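Local coordinates for probable sugar ABC transporter, sugar-binding protein (Streptococcus pneumoniae, PDB 2W7Y) that binds the blood group A-trisaccharide and probably delivers such glycans to an ABC transporter as its solute-binding component, at residues Thr58-His70 with Glu327-Ile341. Numbering follows the deposited sequence.
Sequences TMRDLYDKFAEEH and EFLKYMTSDDVQKVI
Tyr331 lays its ring against the side of helix 58-69, one face under CB of Phe66, which stands 4.0 Å from the ring centroid in a CH-pi contact, and the other face against CG2 of Val337 from its own segment. With CG anti to the backbone N (chi1 169°), the ring reaches in as a knob among Leu62, Lys65, Phe66 and Glu69. Its OH donates a hydrogen bond to the carbonyl O of Leu62 (2.7 Å), in the carbonyl plane and on a lone pair. The helical bond from Phe66 N to the same oxygen is weak, and the phenol is the shorter of the two donors. The Lys65 side chain crosses that of Tyr331 at about a right angle, its CE lying 3.1 Å from Tyr331 OH, at the ring edge. Phe66 is gripped from both faces: CD2 of His70 rests over one, and the edge of Phe328 meets the other edge-to-face, planes at 69°. The contact joins the first long helix of a periplasmic-binding-protein-like fold, which follows strand 39-44, to helices 319-332 and 335-343 far along the chain; Phe42 and Phe77, from the neighbouring sheet, extend the aromatic cluster. Helix 335-341 runs nearly antiparallel to helix 58-69 (166°). Leu62 is the reciprocal knob, fitting a hole built from both helices: Tyr331 and Met332 of the first, Val337 and Val340 of the second. Its CD1 meets CG1 of Val340 tip to tip at 3.8 Å. Selenomethionine Met332 bends its chain to bring CE within 3.8 Å of Tyr63 CE1, its selenium at the ring edge in a Met-aromatic contact. Nearer the sugar pocket, selenomethionine Met59 crosses Ile341, SE to CD1 3.9 Å, with its side chain about 6 Å from the bound galactose.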
# COMPACT_ATOMS: atom_id res chain seq x y z
N THR A 58 -1.90 -4.40 -19.13
CA THR A 58 -0.97 -5.51 -18.90
C THR A 58 -1.59 -6.53 -17.95
O THR A 58 -1.55 -7.74 -18.22
CB THR A 58 0.37 -5.01 -18.32
OG1 THR A 58 0.95 -4.04 -19.21
CG2 THR A 58 1.35 -6.16 -18.13
N MSE A 59 -2.17 -6.05 -16.85
CA MSE A 59 -2.82 -6.91 -15.86
C MSE A 59 -4.01 -7.67 -16.46
O MSE A 59 -4.14 -8.87 -16.25
CB MSE A 59 -3.29 -6.10 -14.65
CG MSE A 59 -2.18 -5.50 -13.82
SE MSE A 59 -1.03 -6.81 -12.98
CE MSE A 59 -0.29 -5.63 -11.66
N ARG A 60 -4.86 -6.95 -17.20
CA ARG A 60 -6.02 -7.54 -17.88
C ARG A 60 -5.60 -8.59 -18.92
O ARG A 60 -6.32 -9.57 -19.13
CB ARG A 60 -6.90 -6.47 -18.54
CG ARG A 60 -7.63 -5.56 -17.56
CD ARG A 60 -8.76 -4.77 -18.22
NE ARG A 60 -8.30 -3.87 -19.29
CZ ARG A 60 -7.90 -2.62 -19.11
NH1 ARG A 60 -7.88 -2.08 -17.90
NH2 ARG A 60 -7.51 -1.90 -20.15
N ASP A 61 -4.45 -8.37 -19.56
CA ASP A 61 -3.88 -9.35 -20.49
C ASP A 61 -3.47 -10.63 -19.76
O ASP A 61 -3.68 -11.73 -20.26
CB ASP A 61 -2.69 -8.77 -21.26
CG ASP A 61 -3.12 -7.79 -22.35
OD1 ASP A 61 -4.31 -7.79 -22.74
OD2 ASP A 61 -2.26 -7.02 -22.82
N LEU A 62 -2.88 -10.46 -18.57
CA LEU A 62 -2.53 -11.57 -17.69
C LEU A 62 -3.74 -12.40 -17.28
O LEU A 62 -3.66 -13.63 -17.22
CB LEU A 62 -1.83 -11.03 -16.42
CG LEU A 62 -0.31 -11.14 -16.22
CD1 LEU A 62 0.49 -10.93 -17.50
CD2 LEU A 62 0.14 -10.16 -15.13
N TYR A 63 -4.87 -11.74 -17.02
CA TYR A 63 -6.08 -12.41 -16.52
C TYR A 63 -6.79 -13.26 -17.57
O TYR A 63 -7.07 -14.43 -17.34
CB TYR A 63 -7.08 -11.40 -15.94
CG TYR A 63 -6.58 -10.51 -14.82
CD1 TYR A 63 -5.66 -10.97 -13.87
CD2 TYR A 63 -7.05 -9.20 -14.70
CE1 TYR A 63 -5.21 -10.14 -12.85
CE2 TYR A 63 -6.61 -8.37 -13.67
CZ TYR A 63 -5.69 -8.85 -12.75
OH TYR A 63 -5.27 -8.02 -11.74
N ASP A 64 -7.10 -12.67 -18.73
CA ASP A 64 -7.86 -13.40 -19.75
C ASP A 64 -7.00 -14.39 -20.54
O ASP A 64 -7.53 -15.19 -21.32
CB ASP A 64 -8.67 -12.45 -20.66
CG ASP A 64 -7.84 -11.33 -21.25
OD1 ASP A 64 -6.61 -11.49 -21.37
OD2 ASP A 64 -8.44 -10.29 -21.61
N LYS A 65 -5.69 -14.33 -20.32
CA LYS A 65 -4.75 -15.34 -20.78
C LYS A 65 -4.87 -16.59 -19.91
O LYS A 65 -4.73 -17.72 -20.40
CB LYS A 65 -3.33 -14.74 -20.74
CG LYS A 65 -2.16 -15.71 -20.71
CD LYS A 65 -0.87 -14.91 -20.80
CE LYS A 65 0.22 -15.47 -19.91
NZ LYS A 65 1.36 -14.51 -19.76
N PHE A 66 -5.14 -16.39 -18.61
CA PHE A 66 -5.49 -17.48 -17.70
C PHE A 66 -6.83 -18.10 -18.10
O PHE A 66 -6.98 -19.32 -18.05
CB PHE A 66 -5.54 -16.97 -16.25
CG PHE A 66 -6.02 -18.01 -15.25
CD1 PHE A 66 -5.12 -18.87 -14.64
CD2 PHE A 66 -7.37 -18.12 -14.93
CE1 PHE A 66 -5.54 -19.82 -13.72
CE2 PHE A 66 -7.81 -19.07 -14.02
CZ PHE A 66 -6.90 -19.92 -13.41
N ALA A 67 -7.79 -17.26 -18.48
CA ALA A 67 -9.11 -17.72 -18.90
C ALA A 67 -9.05 -18.63 -20.13
O ALA A 67 -9.74 -19.65 -20.18
CB ALA A 67 -10.02 -16.53 -19.16
N GLU A 68 -8.22 -18.26 -21.11
CA GLU A 68 -8.03 -19.04 -22.33
C GLU A 68 -7.26 -20.34 -22.08
O GLU A 68 -7.44 -21.34 -22.79
CB GLU A 68 -7.33 -18.21 -23.41
CG GLU A 68 -8.17 -17.07 -23.99
CD GLU A 68 -9.44 -17.56 -24.68
OE1 GLU A 68 -9.34 -18.43 -25.58
OE2 GLU A 68 -10.53 -17.06 -24.33
N GLU A 69 -6.42 -20.31 -21.05
CA GLU A 69 -5.65 -21.46 -20.58
C GLU A 69 -6.56 -22.52 -19.97
O GLU A 69 -6.20 -23.69 -19.90
CB GLU A 69 -4.66 -20.97 -19.53
CG GLU A 69 -3.37 -21.74 -19.39
CD GLU A 69 -2.42 -21.06 -18.42
OE1 GLU A 69 -1.44 -20.45 -18.88
OE2 GLU A 69 -2.68 -21.12 -17.19
N HIS A 70 -7.74 -22.09 -19.53
CA HIS A 70 -8.72 -22.96 -18.88
C HIS A 70 -10.06 -22.99 -19.62
O HIS A 70 -11.11 -22.68 -19.05
CB HIS A 70 -8.89 -22.55 -17.41
CG HIS A 70 -7.64 -22.70 -16.59
ND1 HIS A 70 -7.29 -23.89 -15.99
CD2 HIS A 70 -6.65 -21.83 -16.31
CE1 HIS A 70 -6.14 -23.74 -15.36
NE2 HIS A 70 -5.73 -22.50 -15.54
N GLU A 327 -5.85 -22.40 -8.52
CA GLU A 327 -5.03 -22.43 -9.74
C GLU A 327 -4.68 -21.00 -10.20
O GLU A 327 -3.58 -20.77 -10.71
CB GLU A 327 -5.71 -23.22 -10.86
CG GLU A 327 -5.75 -24.74 -10.65
CD GLU A 327 -6.67 -25.48 -11.63
OE1 GLU A 327 -6.70 -25.11 -12.82
OE2 GLU A 327 -7.36 -26.45 -11.21
N PHE A 328 -5.61 -20.06 -10.01
CA PHE A 328 -5.39 -18.66 -10.37
C PHE A 328 -4.39 -17.97 -9.44
O PHE A 328 -3.57 -17.17 -9.89
CB PHE A 328 -6.72 -17.89 -10.42
CG PHE A 328 -6.57 -16.43 -10.76
CD1 PHE A 328 -6.11 -16.03 -12.02
CD2 PHE A 328 -6.88 -15.45 -9.82
CE1 PHE A 328 -5.97 -14.68 -12.33
CE2 PHE A 328 -6.75 -14.10 -10.13
CZ PHE A 328 -6.30 -13.71 -11.39
N LEU A 329 -4.47 -18.28 -8.15
CA LEU A 329 -3.47 -17.87 -7.17
C LEU A 329 -2.08 -18.39 -7.55
O LEU A 329 -1.11 -17.64 -7.52
CB LEU A 329 -3.86 -18.36 -5.77
CG LEU A 329 -2.81 -18.33 -4.65
CD1 LEU A 329 -2.41 -16.90 -4.31
CD2 LEU A 329 -3.30 -19.06 -3.41
N LYS A 330 -2.01 -19.67 -7.91
CA LYS A 330 -0.80 -20.33 -8.39
C LYS A 330 -0.23 -19.62 -9.63
O LYS A 330 0.98 -19.41 -9.74
CB LYS A 330 -1.12 -21.79 -8.71
CG LYS A 330 -0.05 -22.58 -9.46
CD LYS A 330 0.78 -23.43 -8.51
CE LYS A 330 1.35 -24.65 -9.22
NZ LYS A 330 0.32 -25.71 -9.40
N TYR A 331 -1.12 -19.26 -10.55
CA TYR A 331 -0.76 -18.60 -11.80
C TYR A 331 -0.18 -17.20 -11.59
O TYR A 331 0.90 -16.88 -12.09
CB TYR A 331 -1.98 -18.57 -12.73
CG TYR A 331 -1.85 -17.70 -13.96
CD1 TYR A 331 -1.22 -18.17 -15.11
CD2 TYR A 331 -2.37 -16.40 -13.97
CE1 TYR A 331 -1.11 -17.37 -16.25
CE2 TYR A 331 -2.27 -15.60 -15.10
CZ TYR A 331 -1.64 -16.09 -16.24
OH TYR A 331 -1.54 -15.29 -17.35
N MSE A 332 -0.90 -16.37 -10.83
CA MSE A 332 -0.50 -14.98 -10.58
C MSE A 332 0.79 -14.88 -9.77
O MSE A 332 1.42 -13.82 -9.70
CB MSE A 332 -1.62 -14.23 -9.84
CG MSE A 332 -2.84 -13.91 -10.70
SE MSE A 332 -2.44 -12.95 -12.36
CE MSE A 332 -1.75 -11.28 -11.61
N THR A 333 1.18 -16.00 -9.19
CA THR A 333 2.28 -16.08 -8.25
C THR A 333 3.44 -16.92 -8.83
O THR A 333 4.47 -17.12 -8.19
CB THR A 333 1.70 -16.54 -6.87
OG1 THR A 333 1.49 -15.39 -6.04
CG2 THR A 333 2.57 -17.52 -6.15
N SER A 334 3.26 -17.36 -10.08
CA SER A 334 4.27 -18.15 -10.79
C SER A 334 5.46 -17.32 -11.27
O SER A 334 5.37 -16.10 -11.42
CB SER A 334 3.63 -18.89 -11.98
OG SER A 334 3.14 -17.99 -12.95
N ASP A 335 6.57 -18.02 -11.52
CA ASP A 335 7.83 -17.40 -11.96
C ASP A 335 7.68 -16.49 -13.17
O ASP A 335 8.20 -15.37 -13.18
CB ASP A 335 8.88 -18.49 -12.26
CG ASP A 335 9.45 -19.13 -11.00
OD1 ASP A 335 9.07 -18.73 -9.88
OD2 ASP A 335 10.30 -20.04 -11.14
N ASP A 336 6.97 -16.97 -14.19
CA ASP A 336 6.81 -16.24 -15.45
C ASP A 336 5.92 -15.00 -15.35
O ASP A 336 6.20 -13.98 -15.97
CB ASP A 336 6.30 -17.18 -16.55
CG ASP A 336 7.31 -18.25 -16.94
OD1 ASP A 336 8.51 -18.10 -16.62
OD2 ASP A 336 6.91 -19.25 -17.58
N VAL A 337 4.85 -15.10 -14.57
CA VAL A 337 3.94 -13.98 -14.36
C VAL A 337 4.59 -12.89 -13.50
O VAL A 337 4.43 -11.70 -13.77
CB VAL A 337 2.58 -14.43 -13.76
CG1 VAL A 337 1.71 -13.24 -13.36
CG2 VAL A 337 1.84 -15.32 -14.76
N GLN A 338 5.34 -13.31 -12.48
CA GLN A 338 6.04 -12.39 -11.59
C GLN A 338 7.15 -11.60 -12.27
O GLN A 338 7.43 -10.47 -11.87
CB GLN A 338 6.56 -13.10 -10.34
CG GLN A 338 5.89 -12.65 -9.03
CD GLN A 338 4.40 -12.86 -9.04
OE1 GLN A 338 3.65 -12.12 -8.40
NE2 GLN A 338 3.96 -13.87 -9.78
N LYS A 339 7.76 -12.19 -13.29
CA LYS A 339 8.72 -11.47 -14.13
C LYS A 339 8.02 -10.34 -14.88
O LYS A 339 8.58 -9.25 -15.03
CB LYS A 339 9.40 -12.43 -15.11
CG LYS A 339 10.55 -11.80 -15.89
CD LYS A 339 11.27 -12.80 -16.76
CE LYS A 339 12.48 -12.17 -17.42
NZ LYS A 339 13.32 -13.18 -18.12
N VAL A 340 6.80 -10.60 -15.33
CA VAL A 340 5.95 -9.57 -15.95
C VAL A 340 5.54 -8.53 -14.90
O VAL A 340 5.51 -7.33 -15.20
CB VAL A 340 4.71 -10.18 -16.64
CG1 VAL A 340 3.83 -9.09 -17.25
CG2 VAL A 340 5.13 -11.18 -17.71
N ILE A 341 5.24 -8.99 -13.69
CA ILE A 341 4.92 -8.09 -12.57
C ILE A 341 6.04 -7.09 -12.29
O ILE A 341 5.77 -5.94 -12.01
CB ILE A 341 4.54 -8.87 -11.25
CG1 ILE A 341 3.25 -9.70 -11.43
CG2 ILE A 341 4.43 -7.93 -10.06
CD1 ILE A 341 1.96 -8.91 -11.65